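Local structure of uncharacterized protein (Magnetospirillum magneticum AMB-1, 5MU5) at residues 559-564 against 569-574; 599-604 against 627-632. The protein is a Maf-type glycosyltransferase that probably transfers sugar to flagellin and is involved in the formation of bacterial flagella. All coordinates share one frame; numbering follows the deposited sequence.

Both contacts belong to the flagellin glycosyltransferase Maf helical bundle, and their centres are about 12 Å apart. Contact 1 joins helices 546-564 and 568-579; contact 2 joins the next two, 589-609 and 618-646. The contacts touch at two places: helix 546-564 against helix 618-646, and helix 568-579 against helix 589-609. At the first, Met-561 CB packs 3.6 Å from Phe-629 CD2, and Asp-562 OD1 takes a weak hydrogen bond from His-630 NE2 (3.1 Å) besides a salt bridge from Arg-626. At the second, Met-572 SD is 3.7 Å from Ala-602 CB and Met-572 CE is 3.9 Å from Met-599 SD. The centres of contacts 1 and 2 lie about 25 and 22 Å from the centre of the chain.

Contact 1 of 2, residues 559-564 against 569-574; sequences QAMDDH and NRLMLV
The imidazole of His-564 meets helix 568-579 obliquely: Arg-570 CG lies 3.6 Å from His-564 ND1, and Val-574 CG2 is 3.9 Å from His-564 NE2. One face of the ring is overlaid near its rim by CB of its own neighbour Asp-563. The Arg-570 guanidinium, turned 53° from the imidazole plane, carries Leu-573 CD1 over the centre of one face; the arginine reaches the histidine through its aliphatic CG, while the two side chains run side by side. CG anti to the carbonyl carbon (chi1 -58°) brings the His-564 ring to both residues. The His-564 and Leu-571 CA atoms are 5.1 Å apart, which sets His-564 CB 3.8 Å from Leu-571 CA. Leu-571 divides its branches: CD1 rests 3.6 Å from Ala-560 O, and CD2 meets the bent end of Met-561 at CE (3.8 Å). Val-574 splits its methyls, CG2 to the ring and CG1 to Ala-560 CB (3.7 Å). An alanine in place of His-564 would probably leave Arg-570 CG and Val-574 CG2 without their partner and open a gap between the helices. With segment axes 9.3 Å apart at 159°, joined by a short connection, this is an antiparallel helical hairpin of the Maf bundle.

Contact 2 of 2, residues 599-604 against 627-632; sequences MMAAMC and DEFHQM
Two successive helices of the Maf helical bundle, 589-609 and 618-646, meet here through a small apolar contact in the buried core, where Ala-601 faces Phe-629 and Met-632. Only 99 Å² is buried between the segments, and the backbones stay well apart: the nearest CA atoms, those of Ala-601 and Phe-629, are 7.9 Å from each other. Side chains of helix 618-646 therefore do the bridging, and the alanine, pointing toward them, offers a single methyl. Phe-629 comes to that methyl with the edge of its ring, so that Ala-601 CB lies near the ring plane, 4.5 Å from Phe-629 CE1. Met-632 reaches across in a different way. Its extended chi1 and chi2 (-171° and -178°) carry SD across to the alanine, and the bend at chi3 (73°) turns CE onto its methyl. The same CE also packs against the phenyl group, with Met-632 CE 3.9 Å from Phe-629 CE1, so the two residues, one helical turn apart, touch each other as well as the alanine. Elsewhere in the core, Phe-629 also touches Tyr-605, and Met-632 touches Leu-598 and Ile-93. Helix 92-107 packs alongside, where Arg-104 forms salt bridges with Asp-627 and Glu-628 and Asn-100 hydrogen-bonds to Glu-628. In the closest approach between the segments, Met-632 CE lies 3.6 Å from Ala-601 CB, and Met-632 SD lies 3.8 Å from Ala-601 CB.

Contact 1 of 2, residues 559-564 against 569-574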
loop_
_atom_site.group_PDB
_atom_site.type_symbol
_atom_site.label_atom_id
_atom_site.label_comp_id
_atom_site.label_asym_id
_atom_site.label_seq_id
_atom_site.Cartn_x
_atom_site.Cartn_y
_atom_site.Cartn_z
ATOM N N GLN A 559 -21.028 -0.307 17.586
ATOM C CA GLN A 559 -21.825 -1.449 18.027
ATOM C C GLN A 559 -20.989 -2.736 18.113
ATOM O O GLN A 559 -21.153 -3.542 19.039
ATOM C CB GLN A 559 -23.000 -1.650 17.060
ATOM C CG GLN A 559 -23.981 -2.740 17.470
ATOM C CD GLN A 559 -24.625 -2.448 18.812
ATOM O OE1 GLN A 559 -24.969 -1.308 19.106
ATOM N NE2 GLN A 559 -24.782 -3.473 19.634
ATOM N N ALA A 560 -20.092 -2.917 17.143
ATOM C CA ALA A 560 -19.174 -4.058 17.118
ATOM C C ALA A 560 -18.309 -4.079 18.363
ATOM O O ALA A 560 -18.143 -5.114 18.978
ATOM C CB ALA A 560 -18.295 -4.001 15.880
ATOM N N MET A 561 -17.761 -2.928 18.734
ATOM C CA MET A 561 -16.978 -2.805 19.969
ATOM C C MET A 561 -17.830 -3.197 21.197
ATOM O O MET A 561 -17.360 -3.940 22.058
ATOM C CB MET A 561 -16.407 -1.374 20.090
ATOM C CG MET A 561 -15.794 -1.019 21.432
ATOM S SD MET A 561 -14.397 -2.085 21.855
ATOM C CE MET A 561 -13.155 -1.368 20.773
ATOM N N ASP A 562 -19.079 -2.730 21.271
ATOM C CA ASP A 562 -19.969 -3.118 22.392
ATOM C C ASP A 562 -20.262 -4.612 22.404
ATOM O O ASP A 562 -20.313 -5.215 23.458
ATOM C CB ASP A 562 -21.320 -2.375 22.377
ATOM C CG ASP A 562 -21.218 -0.943 22.871
ATOM O OD1 ASP A 562 -20.178 -0.573 23.458
ATOM O OD2 ASP A 562 -22.180 -0.170 22.661
ATOM N N ASP A 563 -20.468 -5.204 21.239
ATOM C CA ASP A 563 -20.793 -6.620 21.186
ATOM C C ASP A 563 -19.577 -7.502 21.441
ATOM O O ASP A 563 -19.737 -8.616 21.902
ATOM C CB ASP A 563 -21.396 -6.991 19.821
ATOM C CG ASP A 563 -22.715 -6.283 19.541
ATOM O OD1 ASP A 563 -23.427 -5.919 20.501
ATOM O OD2 ASP A 563 -23.051 -6.102 18.355
ATOM N N HIS A 564 -18.369 -7.029 21.151
ATOM C CA HIS A 564 -17.215 -7.924 21.224
ATOM C C HIS A 564 -16.060 -7.490 22.112
ATOM O O HIS A 564 -15.004 -8.141 22.116
ATOM C CB HIS A 564 -16.744 -8.246 19.816
ATOM C CG HIS A 564 -17.814 -8.867 18.984
ATOM N ND1 HIS A 564 -18.294 -10.133 19.233
ATOM C CD2 HIS A 564 -18.552 -8.380 17.960
ATOM C CE1 HIS A 564 -19.255 -10.419 18.372
ATOM N NE2 HIS A 564 -19.436 -9.369 17.593
ATOM N N ASN A 569 -9.772 -11.155 18.964
ATOM C CA ASN A 569 -9.769 -11.664 17.626
ATOM C C ASN A 569 -11.128 -11.525 16.938
ATOM O O ASN A 569 -11.200 -11.100 15.778
ATOM C CB ASN A 569 -9.270 -13.094 17.636
ATOM C CG ASN A 569 -7.796 -13.194 18.008
ATOM O OD1 ASN A 569 -7.088 -12.181 18.149
ATOM N ND2 ASN A 569 -7.319 -14.429 18.170
ATOM N N ARG A 570 -12.204 -11.853 17.650
ATOM C CA ARG A 570 -13.544 -11.736 17.087
ATOM C C ARG A 570 -13.856 -10.269 16.756
ATOM O O ARG A 570 -14.355 -9.971 15.687
ATOM C CB ARG A 570 -14.589 -12.348 18.026
ATOM C CG ARG A 570 -16.022 -12.335 17.485
ATOM C CD ARG A 570 -16.179 -13.022 16.121
ATOM N NE ARG A 570 -15.601 -14.382 16.058
ATOM C CZ ARG A 570 -15.554 -15.145 14.954
ATOM N NH1 ARG A 570 -16.049 -14.704 13.790
ATOM N NH2 ARG A 570 -15.002 -16.358 15.011
ATOM N N LEU A 571 -13.522 -9.369 17.668
ATOM C CA LEU A 571 -13.712 -7.942 17.465
ATOM C C LEU A 571 -12.986 -7.458 16.242
ATOM O O LEU A 571 -13.554 -6.684 15.466
ATOM C CB LEU A 571 -13.204 -7.154 18.675
ATOM C CG LEU A 571 -13.256 -5.640 18.545
ATOM C CD1 LEU A 571 -14.653 -5.191 18.148
ATOM C CD2 LEU A 571 -12.832 -5.021 19.863
ATOM N N MET A 572 -11.735 -7.895 16.072
ATOM C CA MET A 572 -10.938 -7.507 14.876
ATOM C C MET A 572 -11.501 -8.074 13.605
ATOM O O MET A 572 -11.528 -7.388 12.593
ATOM C CB MET A 572 -9.481 -7.960 14.960
ATOM C CG MET A 572 -8.540 -7.011 15.651
ATOM S SD MET A 572 -8.522 -5.303 15.061
ATOM C CE MET A 572 -8.700 -5.438 13.276
ATOM N N LEU A 573 -11.942 -9.330 13.647
ATOM C CA LEU A 573 -12.575 -9.943 12.475
ATOM C C LEU A 573 -13.804 -9.161 12.074
ATOM O O LEU A 573 -14.024 -8.916 10.897
ATOM C CB LEU A 573 -12.974 -11.403 12.728
ATOM C CG LEU A 573 -11.814 -12.395 12.748
ATOM C CD1 LEU A 573 -12.210 -13.721 13.394
ATOM C CD2 LEU A 573 -11.281 -12.613 11.344
ATOM N N VAL A 574 -14.593 -8.746 13.051
ATOM C CA VAL A 574 -15.813 -8.002 12.746
ATOM C C VAL A 574 -15.505 -6.619 12.163
ATOM O O VAL A 574 -16.135 -6.212 11.200
ATOM C CB VAL A 574 -16.726 -7.887 13.973
ATOM C CG1 VAL A 574 -17.921 -6.988 13.687
ATOM C CG2 VAL A 574 -17.225 -9.267 14.369
#

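Contact 2 of 2, residues 599-604 against 627-632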
loop_
_atom_site.group_PDB
_atom_site.type_symbol
_atom_site.label_atom_id
_atom_site.label_comp_id
_atom_site.label_asym_id
_atom_site.label_seq_id
_atom_site.Cartn_x
_atom_site.Cartn_y
_atom_site.Cartn_z
ATOM N N MET A 599 -8.761 1.635 12.202
ATOM C CA MET A 599 -7.803 0.528 12.241
ATOM C C MET A 599 -6.544 0.879 13.016
ATOM O O MET A 599 -5.946 0.021 13.653
ATOM C CB MET A 599 -7.420 0.040 10.839
ATOM C CG MET A 599 -8.480 -0.806 10.133
ATOM S SD MET A 599 -8.880 -2.374 10.949
ATOM C CE MET A 599 -10.211 -1.891 12.035
ATOM N N MET A 600 -6.135 2.129 12.966
ATOM C CA MET A 600 -5.012 2.546 13.749
ATOM C C MET A 600 -5.363 2.586 15.224
ATOM O O MET A 600 -4.512 2.244 16.063
ATOM C CB MET A 600 -4.531 3.901 13.290
ATOM C CG MET A 600 -3.915 3.781 11.925
ATOM S SD MET A 600 -2.595 2.554 11.945
ATOM C CE MET A 600 -1.364 3.539 12.829
ATOM N N ALA A 601 -6.591 3.010 15.542
ATOM C CA ALA A 601 -7.046 2.962 16.917
ATOM C C ALA A 601 -7.026 1.514 17.413
ATOM O O ALA A 601 -6.553 1.244 18.499
ATOM C CB ALA A 601 -8.422 3.569 17.051
ATOM N N ALA A 602 -7.482 0.581 16.586
ATOM C CA ALA A 602 -7.490 -0.844 16.950
ATOM C C ALA A 602 -6.111 -1.389 17.166
ATOM O O ALA A 602 -5.901 -2.198 18.059
ATOM C CB ALA A 602 -8.207 -1.679 15.913
ATOM N N MET A 603 -5.175 -0.942 16.354
ATOM C CA MET A 603 -3.804 -1.366 16.484
ATOM C C MET A 603 -3.238 -0.926 17.828
ATOM O O MET A 603 -2.518 -1.707 18.492
ATOM C CB MET A 603 -2.970 -0.739 15.391
ATOM C CG MET A 603 -1.565 -1.293 15.358
ATOM S SD MET A 603 -0.472 -0.106 14.601
ATOM C CE MET A 603 -0.302 0.974 16.024
ATOM N N CYS A 604 -3.543 0.324 18.202
ATOM C CA CYS A 604 -3.117 0.917 19.481
ATOM C C CYS A 604 -3.688 0.166 20.672
ATOM O O CYS A 604 -2.938 -0.306 21.516
ATOM C CB CYS A 604 -3.507 2.403 19.563
ATOM S SG CYS A 604 -2.570 3.430 18.382
ATOM N N ASP A 627 -15.137 2.526 26.073
ATOM C CA ASP A 627 -15.694 3.847 26.298
ATOM C C ASP A 627 -14.999 4.919 25.440
ATOM O O ASP A 627 -15.662 5.747 24.830
ATOM C CB ASP A 627 -15.574 4.200 27.773
ATOM C CG ASP A 627 -16.288 5.462 28.114
ATOM O OD1 ASP A 627 -17.412 5.655 27.617
ATOM O OD2 ASP A 627 -15.734 6.265 28.882
ATOM N N GLU A 628 -13.666 4.892 25.399
ATOM C CA GLU A 628 -12.910 5.833 24.584
ATOM C C GLU A 628 -13.104 5.579 23.102
ATOM O O GLU A 628 -13.108 6.517 22.318
ATOM C CB GLU A 628 -11.432 5.807 24.938
ATOM C CG GLU A 628 -11.154 6.349 26.335
ATOM C CD GLU A 628 -11.478 7.835 26.508
ATOM O OE1 GLU A 628 -11.578 8.572 25.490
ATOM O OE2 GLU A 628 -11.622 8.274 27.683
ATOM N N PHE A 629 -13.280 4.323 22.711
ATOM C CA PHE A 629 -13.543 4.027 21.316
ATOM C C PHE A 629 -14.845 4.721 20.893
ATOM O O PHE A 629 -14.908 5.295 19.809
ATOM C CB PHE A 629 -13.596 2.520 21.100
ATOM C CG PHE A 629 -13.605 2.101 19.658
ATOM C CD1 PHE A 629 -12.421 2.066 18.922
ATOM C CD2 PHE A 629 -14.791 1.698 19.040
ATOM C CE1 PHE A 629 -12.416 1.668 17.589
ATOM C CE2 PHE A 629 -14.790 1.291 17.707
ATOM C CZ PHE A 629 -13.599 1.281 16.980
ATOM N N HIS A 630 -15.860 4.675 21.763
ATOM C CA HIS A 630 -17.129 5.393 21.552
ATOM C C HIS A 630 -16.969 6.905 21.481
ATOM O O HIS A 630 -17.562 7.551 20.612
ATOM C CB HIS A 630 -18.148 5.069 22.647
ATOM C CG HIS A 630 -19.085 3.968 22.287
ATOM N ND1 HIS A 630 -20.377 4.207 21.869
ATOM C CD2 HIS A 630 -18.919 2.624 22.264
ATOM C CE1 HIS A 630 -20.971 3.054 21.611
ATOM N NE2 HIS A 630 -20.109 2.078 21.845
ATOM N N GLN A 631 -16.219 7.485 22.411
ATOM C CA GLN A 631 -15.968 8.918 22.351
ATOM C C GLN A 631 -15.279 9.277 21.034
ATOM O O GLN A 631 -15.628 10.271 20.413
ATOM C CB GLN A 631 -15.165 9.421 23.545
ATOM C CG GLN A 631 -16.015 9.661 24.789
ATOM C CD GLN A 631 -15.204 10.137 25.998
ATOM O OE1 GLN A 631 -14.219 10.879 25.866
ATOM N NE2 GLN A 631 -15.623 9.709 27.189
ATOM N N MET A 632 -14.330 8.455 20.594
ATOM C CA MET A 632 -13.658 8.699 19.328
ATOM C C MET A 632 -14.656 8.677 18.172
ATOM O O MET A 632 -14.661 9.575 17.316
ATOM C CB MET A 632 -12.587 7.652 19.072
ATOM C CG MET A 632 -11.697 7.963 17.887
ATOM S SD MET A 632 -10.480 6.685 17.567
ATOM C CE MET A 632 -11.539 5.418 16.888
#